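Local coordinates for protein 2-C-methyl-D-erythritol 2,4-cyclodiphosphate synthase (Francisella tularensis subsp. tularensis, PDB 3RE3) that probably converts 4-diphosphocytidyl-2-C-methyl-D-erythritol 2-phosphate into 2-C-methyl-D-erythritol 2,4-cyclodiphosphate with release of CMP, a step of non-mevalonate isoprenoid synthesis, at residues G9-H15 with I152-C158; L83-K87 with L122-E127; I104-A108 with E141-G147. All coordinates share one frame. Numbering follows the deposited sequence.

Interaction 1: residues G9-H15 with I152-C158; sequences GHGYDVH and IATHVVC. With POP (pyrophosphate 2-), chain E.
Two antiparallel neighbours in the central sheet form this buried contact, the chain's first long strand pairing with its last. Their axes run 4.7 Å apart at 169°. Gly9/Cys158, Gly11/Val156, Asp13/Thr154 and His15/Ile152 are hydrogen-bonded pairs, for example Gly11 N to Val156 O and Val156 N to Gly11 O, both 2.9 Å; His10/Val157, Tyr12/His155 and Val14/Ala153 are non-hydrogen-bonded pairs. Glycine suits position 9, where a CB would clash with Cys158 SG. On the face of His10, Tyr12 and His155, t rotamers of His10 and Tyr12 meet an m His155: His10 NE2 hydrogen-bonds His155 ND1 (3.0 Å), and Tyr12 CD1 lies over the His155 ring. His155 also meets His155 of both other subunits, so this face builds the trimer core. On the opposite face Asp13 and His15 approach pyrophosphate, whose O2 is 2.6 Å from Val14 O. In relatives the Asp and His of this Asp-x-His motif help bind zinc; the pyrophosphate there is consistent with a pocket suited to phosphate-bearing substrates.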
loop_
_atom_site.group_PDB
_atom_site.type_symbol
_atom_site.label_atom_id
_atom_site.label_comp_id
_atom_site.label_asym_id
_atom_site.label_seq_id
_atom_site.Cartn_x
_atom_site.Cartn_y
_atom_site.Cartn_z
ATOM N N GLY A 9 3.426 5.495 9.577
ATOM C CA GLY A 9 2.172 5.829 8.919
ATOM C C GLY A 9 1.973 5.293 7.511
ATOM O O GLY A 9 2.934 4.996 6.805
ATOM N N HIS A 10 0.716 5.215 7.082
ATOM C CA HIS A 10 0.387 4.981 5.675
ATOM C C HIS A 10 -0.786 5.829 5.194
ATOM O O HIS A 10 -1.889 5.658 5.687
ATOM C CB HIS A 10 0.029 3.516 5.491
ATOM C CG HIS A 10 -0.487 3.199 4.129
ATOM N ND1 HIS A 10 -1.821 3.002 3.868
ATOM C CD2 HIS A 10 0.157 3.066 2.946
ATOM C CE1 HIS A 10 -1.978 2.754 2.580
ATOM N NE2 HIS A 10 -0.794 2.785 2.001
ATOM N N GLY A 11 -0.563 6.742 4.251
ATOM C CA GLY A 11 -1.662 7.366 3.536
ATOM C C GLY A 11 -2.001 6.787 2.168
ATOM O O GLY A 11 -1.138 6.341 1.426
ATOM N N TYR A 12 -3.259 6.880 1.781
ATOM C CA TYR A 12 -3.645 6.524 0.420
ATOM C C TYR A 12 -4.688 7.488 -0.092
ATOM O O TYR A 12 -5.758 7.609 0.489
ATOM C CB TYR A 12 -4.191 5.106 0.355
ATOM C CG TYR A 12 -4.720 4.734 -1.006
ATOM C CD1 TYR A 12 -3.863 4.561 -2.072
ATOM C CD2 TYR A 12 -6.083 4.559 -1.226
ATOM C CE1 TYR A 12 -4.336 4.214 -3.320
ATOM C CE2 TYR A 12 -6.573 4.217 -2.479
ATOM C CZ TYR A 12 -5.690 4.043 -3.528
ATOM O OH TYR A 12 -6.147 3.690 -4.792
ATOM N N ASP A 13 -4.406 8.149 -1.199
ATOM C CA ASP A 13 -5.406 9.045 -1.740
ATOM C C ASP A 13 -5.719 8.858 -3.224
ATOM O O ASP A 13 -4.875 8.437 -4.014
ATOM C CB ASP A 13 -5.066 10.499 -1.443
ATOM C CG ASP A 13 -6.264 11.388 -1.578
ATOM O OD1 ASP A 13 -7.378 10.890 -1.321
ATOM O OD2 ASP A 13 -6.111 12.565 -1.946
ATOM N N VAL A 14 -6.952 9.184 -3.589
ATOM C CA VAL A 14 -7.362 9.126 -4.988
ATOM C C VAL A 14 -7.995 10.431 -5.395
ATOM O O VAL A 14 -8.772 11.005 -4.646
ATOM C CB VAL A 14 -8.342 7.979 -5.268
ATOM C CG1 VAL A 14 -8.902 8.109 -6.680
ATOM C CG2 VAL A 14 -7.642 6.644 -5.106
ATOM N N HIS A 15 -7.623 10.907 -6.573
ATOM C CA HIS A 15 -8.216 12.091 -7.160
ATOM C C HIS A 15 -8.861 11.726 -8.480
ATOM O O HIS A 15 -8.209 11.136 -9.340
ATOM C CB HIS A 15 -7.161 13.152 -7.413
ATOM C CG HIS A 15 -7.724 14.423 -7.954
ATOM N ND1 HIS A 15 -7.222 15.046 -9.074
ATOM C CD2 HIS A 15 -8.773 15.170 -7.541
ATOM C CE1 HIS A 15 -7.930 16.134 -9.320
ATOM N NE2 HIS A 15 -8.877 16.232 -8.405
ATOM N N ILE A 152 -6.047 9.567 -10.475
ATOM C CA ILE A 152 -4.746 9.150 -9.976
ATOM C C ILE A 152 -4.782 8.844 -8.489
ATOM O O ILE A 152 -5.663 9.308 -7.763
ATOM C CB ILE A 152 -3.672 10.220 -10.209
ATOM C CG1 ILE A 152 -4.096 11.529 -9.562
ATOM C CG2 ILE A 152 -3.428 10.425 -11.691
ATOM C CD1 ILE A 152 -3.168 12.637 -9.876
ATOM N N ALA A 153 -3.812 8.056 -8.044
ATOM C CA ALA A 153 -3.720 7.709 -6.645
ATOM C C ALA A 153 -2.305 7.935 -6.183
ATOM O O ALA A 153 -1.382 8.027 -6.992
ATOM C CB ALA A 153 -4.110 6.269 -6.433
ATOM N N THR A 154 -2.139 8.048 -4.875
ATOM C CA THR A 154 -0.807 8.059 -4.279
ATOM C C THR A 154 -0.826 7.241 -3.012
ATOM O O THR A 154 -1.802 7.265 -2.257
ATOM C CB THR A 154 -0.271 9.474 -3.961
ATOM O OG1 THR A 154 -1.299 10.254 -3.348
ATOM C CG2 THR A 154 0.160 10.167 -5.216
ATOM N N HIS A 155 0.252 6.487 -2.827
ATOM C CA HIS A 155 0.566 5.817 -1.576
ATOM C C HIS A 155 1.735 6.527 -0.895
ATOM O O HIS A 155 2.762 6.805 -1.513
ATOM C CB HIS A 155 0.974 4.376 -1.838
ATOM C CG HIS A 155 -0.173 3.443 -2.064
ATOM N ND1 HIS A 155 -0.784 2.765 -1.037
ATOM C CD2 HIS A 155 -0.790 3.047 -3.205
ATOM C CE1 HIS A 155 -1.743 1.995 -1.530
ATOM N NE2 HIS A 155 -1.769 2.155 -2.841
ATOM N N VAL A 156 1.580 6.818 0.385
ATOM C CA VAL A 156 2.689 7.333 1.171
ATOM C C VAL A 156 2.906 6.435 2.378
ATOM O O VAL A 156 1.948 5.984 3.009
ATOM C CB VAL A 156 2.449 8.775 1.664
ATOM C CG1 VAL A 156 3.656 9.270 2.461
ATOM C CG2 VAL A 156 2.175 9.699 0.499
ATOM N N VAL A 157 4.170 6.162 2.669
ATOM C CA VAL A 157 4.564 5.608 3.955
ATOM C C VAL A 157 5.560 6.561 4.617
ATOM O O VAL A 157 6.463 7.100 3.968
ATOM C CB VAL A 157 5.197 4.214 3.820
ATOM C CG1 VAL A 157 4.137 3.174 3.537
ATOM C CG2 VAL A 157 6.294 4.216 2.752
ATOM N N CYS A 158 5.384 6.785 5.910
ATOM C CA CYS A 158 6.345 7.569 6.672
ATOM C C CYS A 158 6.815 6.759 7.856
ATOM O O CYS A 158 6.090 5.888 8.341
ATOM C CB CYS A 158 5.743 8.883 7.165
ATOM S SG CYS A 158 4.307 8.641 8.168
HETATM P P1 POP E . -9.785 12.441 -1.844
HETATM O O1 POP E . -9.429 12.317 -0.379
HETATM O O2 POP E . -10.118 11.070 -2.386
HETATM O O3 POP E . -10.986 13.345 -1.987
HETATM O O POP E . -8.534 13.070 -2.655
HETATM P P2 POP E . -8.401 14.631 -3.065
HETATM O O4 POP E . -6.954 14.903 -3.397
HETATM O O5 POP E . -9.268 14.946 -4.264
HETATM O O6 POP E . -8.795 15.518 -1.905
#

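Interaction 2: residues L83-K87 with L122-E127; sequences LAEIK and LANILE
Helix 79-92 packs against the end of helix 115-126 through a small apolar seam closed by a polar rim. The short helical segments run in roughly the same direction, with axes 9.8 Å apart at closest approach and a signed crossing angle of -40°; Ala84 lies opposite Ile125 (CA-CA 6.3 Å) and Lys87 opposite Leu126 (CA-CA 6.0 Å). Leu83, with chi1 t and chi2 p, reaches across the gap: its CD2 lies 3.8 Å from Leu122 CD2, its CD1 4.0 Å from Leu126 CD2 and its CG 4.2 Å from Ile125 CG2. Leu122 and Leu126 are both m,t, which extends them toward Leu83, whereas Ile125 has chi1 m and chi2 between wells (140°). Small Ala84 lets Ile125 come close, CB to CG2 4.2 Å. Lys87 (t, p, t, t) lays its aliphatic chain along the seam and sends NZ past the helix end. A water accepts from Lys87 NZ at 2.6 Å and donates to Leu126 O at 2.7 Å. Glu127, at phi/psi 56°/53°, ends its helix in a Schellman motif; its OE2 stays 4.5 Å from Lys87 NZ, beyond a salt bridge. With Leu83 and Leu122 also touching helix 45-57, this is the helical layer covering one face of the sheet in an alpha-beta half sandwich.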
loop_
_atom_site.group_PDB
_atom_site.type_symbol
_atom_site.label_atom_id
_atom_site.label_comp_id
_atom_site.label_asym_id
_atom_site.label_seq_id
_atom_site.Cartn_x
_atom_site.Cartn_y
_atom_site.Cartn_z
ATOM N N LEU A 83 -0.151 20.881 5.259
ATOM C CA LEU A 83 1.113 20.230 5.516
ATOM C C LEU A 83 1.877 20.973 6.616
ATOM O O LEU A 83 2.548 20.363 7.453
ATOM C CB LEU A 83 1.931 20.171 4.238
ATOM C CG LEU A 83 3.094 19.222 4.365
ATOM C CD1 LEU A 83 2.582 17.889 4.872
ATOM C CD2 LEU A 83 3.780 19.075 3.026
ATOM N N ALA A 84 1.756 22.296 6.629
ATOM C CA ALA A 84 2.434 23.080 7.640
ATOM C C ALA A 84 1.754 22.917 8.999
ATOM O O ALA A 84 2.411 22.944 10.038
ATOM C CB ALA A 84 2.514 24.536 7.229
ATOM N N GLU A 85 0.443 22.729 9.010
ATOM C CA GLU A 85 -0.214 22.472 10.283
ATOM C C GLU A 85 0.152 21.091 10.802
ATOM O O GLU A 85 0.370 20.911 11.990
ATOM C CB GLU A 85 -1.726 22.645 10.180
ATOM C CG GLU A 85 -2.219 23.967 10.749
ATOM C CD GLU A 85 -1.413 25.161 10.258
ATOM O OE1 GLU A 85 -1.116 26.054 11.082
ATOM O OE2 GLU A 85 -1.078 25.214 9.052
ATOM N N ILE A 86 0.232 20.116 9.904
ATOM C CA ILE A 86 0.664 18.777 10.283
ATOM C C ILE A 86 2.101 18.794 10.830
ATOM O O ILE A 86 2.440 18.031 11.737
ATOM C CB ILE A 86 0.487 17.765 9.113
ATOM C CG1 ILE A 86 -0.925 17.194 9.136
ATOM C CG2 ILE A 86 1.475 16.620 9.207
ATOM C CD1 ILE A 86 -1.997 18.230 8.875
ATOM N N LYS A 87 2.940 19.676 10.295
ATOM C CA LYS A 87 4.296 19.839 10.817
ATOM C C LYS A 87 4.271 20.296 12.284
ATOM O O LYS A 87 5.038 19.806 13.107
ATOM C CB LYS A 87 5.084 20.818 9.938
ATOM C CG LYS A 87 6.322 21.436 10.583
ATOM C CD LYS A 87 7.356 20.393 10.922
ATOM C CE LYS A 87 8.618 21.035 11.440
ATOM N NZ LYS A 87 9.582 20.006 11.911
ATOM N N LEU A 122 8.371 20.034 -0.471
ATOM C CA LEU A 122 7.867 19.414 0.740
ATOM C C LEU A 122 8.955 19.265 1.807
ATOM O O LEU A 122 8.695 19.453 2.991
ATOM C CB LEU A 122 7.223 18.063 0.435
ATOM C CG LEU A 122 6.281 17.926 -0.768
ATOM C CD1 LEU A 122 5.998 16.453 -1.000
ATOM C CD2 LEU A 122 4.984 18.703 -0.611
ATOM N N ALA A 123 10.164 18.915 1.392
ATOM C CA ALA A 123 11.268 18.837 2.334
ATOM C C ALA A 123 11.413 20.171 3.058
ATOM O O ALA A 123 11.753 20.218 4.241
ATOM C CB ALA A 123 12.571 18.485 1.625
ATOM N N ASN A 124 11.178 21.253 2.325
ATOM C CA ASN A 124 11.308 22.581 2.884
ATOM C C ASN A 124 10.263 22.819 3.952
ATOM O O ASN A 124 10.584 23.193 5.071
ATOM C CB ASN A 124 11.207 23.644 1.792
ATOM C CG ASN A 124 11.521 25.034 2.304
ATOM O OD1 ASN A 124 12.676 25.377 2.516
ATOM N ND2 ASN A 124 10.493 25.836 2.510
ATOM N N ILE A 125 9.005 22.594 3.604
ATOM C CA ILE A 125 7.910 22.846 4.541
ATOM C C ILE A 125 8.086 21.984 5.786
ATOM O O ILE A 125 7.816 22.414 6.904
ATOM C CB ILE A 125 6.534 22.533 3.942
ATOM C CG1 ILE A 125 6.217 23.499 2.807
ATOM C CG2 ILE A 125 5.459 22.610 5.023
ATOM C CD1 ILE A 125 5.533 22.836 1.640
ATOM N N LEU A 126 8.537 20.755 5.570
ATOM C CA LEU A 126 8.654 19.776 6.631
ATOM C C LEU A 126 9.982 19.913 7.357
ATOM O O LEU A 126 10.196 19.310 8.413
ATOM C CB LEU A 126 8.518 18.373 6.056
ATOM C CG LEU A 126 7.123 17.980 5.575
ATOM C CD1 LEU A 126 7.150 16.599 4.936
ATOM C CD2 LEU A 126 6.147 18.025 6.746
ATOM N N GLU A 127 10.873 20.707 6.775
ATOM C CA GLU A 127 12.179 20.956 7.362
ATOM C C GLU A 127 12.925 19.656 7.602
ATOM O O GLU A 127 13.365 19.379 8.711
ATOM C CB GLU A 127 12.015 21.735 8.655
ATOM C CG GLU A 127 11.300 23.044 8.449
ATOM C CD GLU A 127 10.841 23.653 9.742
ATOM O OE1 GLU A 127 11.684 23.802 10.661
ATOM O OE2 GLU A 127 9.632 23.965 9.836
HETATM O O HOH W 1 9.548 17.760 10.545
#

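Interaction 3: residues I104-A108 with E141-G147; sequences IIAQA and ERLGFIG. With POP (pyrophosphate 2-), chain B.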
loop_
_atom_site.group_PDB
_atom_site.type_symbol
_atom_site.label_atom_id
_atom_site.label_comp_id
_atom_site.label_asym_id
_atom_site.label_seq_id
_atom_site.Cartn_x
_atom_site.Cartn_y
_atom_site.Cartn_z
ATOM N N ILE A 104 3.360 7.769 -6.529
ATOM C CA ILE A 104 2.282 8.319 -7.328
ATOM C C ILE A 104 1.888 7.340 -8.421
ATOM O O ILE A 104 2.731 6.904 -9.199
ATOM C CB ILE A 104 2.714 9.626 -7.986
ATOM C CG1 ILE A 104 3.161 10.615 -6.909
ATOM C CG2 ILE A 104 1.587 10.190 -8.847
ATOM C CD1 ILE A 104 3.799 11.852 -7.461
ATOM N N ILE A 105 0.609 6.990 -8.461
ATOM C CA ILE A 105 0.094 6.085 -9.482
ATOM C C ILE A 105 -0.760 6.825 -10.505
ATOM O O ILE A 105 -1.856 7.281 -10.191
ATOM C CB ILE A 105 -0.737 4.974 -8.826
ATOM C CG1 ILE A 105 0.048 4.396 -7.643
ATOM C CG2 ILE A 105 -1.132 3.918 -9.862
ATOM C CD1 ILE A 105 -0.614 3.249 -6.962
ATOM N N ALA A 106 -0.241 6.963 -11.720
ATOM C CA ALA A 106 -0.932 7.726 -12.765
ATOM C C ALA A 106 -0.609 7.228 -14.162
ATOM O O ALA A 106 0.531 6.879 -14.437
ATOM C CB ALA A 106 -0.566 9.171 -12.658
ATOM N N GLN A 107 -1.597 7.215 -15.057
ATOM C CA GLN A 107 -1.297 6.932 -16.457
ATOM C C GLN A 107 -0.793 8.219 -17.089
ATOM O O GLN A 107 -0.033 8.206 -18.060
ATOM C CB GLN A 107 -2.511 6.367 -17.191
ATOM C CG GLN A 107 -2.158 5.645 -18.474
ATOM C CD GLN A 107 -1.292 4.427 -18.233
ATOM O OE1 GLN A 107 -1.395 3.765 -17.201
ATOM N NE2 GLN A 107 -0.434 4.122 -19.193
ATOM N N ALA A 108 -1.212 9.331 -16.490
ATOM C CA ALA A 108 -0.779 10.663 -16.893
ATOM C C ALA A 108 -1.420 11.686 -15.944
ATOM O O ALA A 108 -2.319 11.330 -15.182
ATOM C CB ALA A 108 -1.154 10.933 -18.346
ATOM N N GLU A 141 -0.186 0.462 -16.318
ATOM C CA GLU A 141 -0.042 -0.123 -17.652
ATOM C C GLU A 141 -1.371 -0.143 -18.395
ATOM O O GLU A 141 -1.746 -1.144 -18.999
ATOM C CB GLU A 141 0.569 -1.526 -17.574
ATOM C CG GLU A 141 1.995 -1.521 -17.059
ATOM C CD GLU A 141 2.826 -2.705 -17.541
ATOM O OE1 GLU A 141 2.260 -3.789 -17.820
ATOM O OE2 GLU A 141 4.065 -2.546 -17.634
ATOM N N ARG A 142 -2.072 0.987 -18.323
ATOM C CA ARG A 142 -3.373 1.202 -18.974
ATOM C C ARG A 142 -4.495 0.300 -18.482
ATOM O O ARG A 142 -5.408 0.010 -19.235
ATOM C CB ARG A 142 -3.277 1.108 -20.509
ATOM C CG ARG A 142 -2.040 1.759 -21.108
ATOM C CD ARG A 142 -2.180 2.011 -22.585
ATOM N NE ARG A 142 -2.053 3.434 -22.859
ATOM C CZ ARG A 142 -0.896 4.027 -23.121
ATOM N NH1 ARG A 142 0.219 3.306 -23.155
ATOM N NH2 ARG A 142 -0.851 5.334 -23.351
ATOM N N LEU A 143 -4.445 -0.128 -17.232
ATOM C CA LEU A 143 -5.473 -1.007 -16.693
ATOM C C LEU A 143 -6.220 -0.321 -15.547
ATOM O O LEU A 143 -5.644 0.491 -14.826
ATOM C CB LEU A 143 -4.828 -2.284 -16.167
ATOM C CG LEU A 143 -4.007 -3.136 -17.125
ATOM C CD1 LEU A 143 -3.197 -4.155 -16.341
ATOM C CD2 LEU A 143 -4.919 -3.847 -18.115
ATOM N N GLY A 144 -7.492 -0.656 -15.361
ATOM C CA GLY A 144 -8.262 -0.114 -14.257
ATOM C C GLY A 144 -8.529 1.365 -14.449
ATOM O O GLY A 144 -8.165 1.938 -15.476
ATOM N N PHE A 145 -9.171 1.985 -13.468
ATOM C CA PHE A 145 -9.579 3.370 -13.614
ATOM C C PHE A 145 -8.398 4.302 -13.871
ATOM O O PHE A 145 -8.544 5.317 -14.550
ATOM C CB PHE A 145 -10.483 3.829 -12.451
ATOM C CG PHE A 145 -9.770 4.032 -11.131
ATOM C CD1 PHE A 145 -9.154 5.242 -10.836
ATOM C CD2 PHE A 145 -9.753 3.036 -10.165
ATOM C CE1 PHE A 145 -8.508 5.441 -9.620
ATOM C CE2 PHE A 145 -9.112 3.230 -8.935
ATOM C CZ PHE A 145 -8.495 4.436 -8.671
ATOM N N ILE A 146 -7.223 3.941 -13.359
ATOM C CA ILE A 146 -6.033 4.755 -13.558
ATOM C C ILE A 146 -5.487 4.582 -14.972
ATOM O O ILE A 146 -5.062 5.538 -15.603
ATOM C CB ILE A 146 -4.967 4.460 -12.479
ATOM C CG1 ILE A 146 -5.543 4.820 -11.112
ATOM C CG2 ILE A 146 -3.665 5.226 -12.735
ATOM C CD1 ILE A 146 -4.590 4.651 -9.994
ATOM N N GLY A 147 -5.515 3.353 -15.465
ATOM C CA GLY A 147 -5.134 3.058 -16.838
ATOM C C GLY A 147 -6.001 3.756 -17.872
ATOM O O GLY A 147 -5.522 4.149 -18.931
HETATM P P1 POP B . 5.779 -1.889 -14.729
HETATM O O1 POP B . 6.749 -1.046 -13.932
HETATM O O2 POP B . 4.373 -1.392 -14.475
HETATM O O3 POP B . 6.101 -1.758 -16.198
HETATM O O POP B . 5.909 -3.438 -14.281
HETATM P P2 POP B . 6.767 -4.554 -15.084
HETATM O O4 POP B . 7.004 -5.717 -14.151
HETATM O O5 POP B . 6.017 -5.027 -16.310
HETATM O O6 POP B . 8.110 -3.993 -15.494
HETATM O O HOH W 2 -4.465 8.247 -14.644
#
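Ile104 and Ile105 close strand 96-105, bonded through their backbones to strand 133-138 and to Ala153 respectively. The first side chain to meet the other segment is that of Ile105, whose CG2 touches Ile146 CD1 at 3.5 Å; beta-branched isoleucine fills the corner between strand and helix 144-147, with Tyr12 of a neighbouring subunit also packing on Ile105. At Ala106 the CB points away, toward Ile152, and this leaves CA bare enough for Ile146 CG2 to approach to 3.7 Å. Past the end of this inner strand the chain leaves the sheet, close to the subunit boundary, where the active sites of these trimeric synthases lie: Glu141 OE2 is 2.6 Å from O3 of a pyrophosphate, while its OE1 bonds Lys16 N of a neighbouring subunit. Gln107 makes the largest contribution. A water accepts from its N (3.1 Å) and donates to Ile146 O (2.9 Å). The Gln107 side chain is long enough to carry its amide to the turn at Glu141 and Arg142, both with positive phi, and Gln107 OE1 accepts a hydrogen bond from Arg142 N at 3.1 Å. Gln107 NE2 meanwhile lies over one face of the Arg142 guanidinium, and Gln107 CG rests 3.7 Å from Gly147 O.

In the fold
Starting at the N terminus, strand 6-16 waits almost the whole chain for its partner: interaction 1 joins it to strand 151-161, closing a loop of 136 residues inside which the other two contacts are nested. Within it interaction 2 closes a loop of 34 residues and interaction 3 one of 32; their segments alternate, helix 79-92, the end of strand 96-105, helix 115-126 and then 141-147, so the two cross. They lie on opposite sides of the chain's centre, one in the helical layer and the other at the C-terminal end of strand 96-105, beside the subunit boundary. Interactions 1 and 3 touch directly, since strands 151-161 and 96-105 are sheet neighbours: Ile152 CG2 packs on Ala106 CB at 3.3 Å.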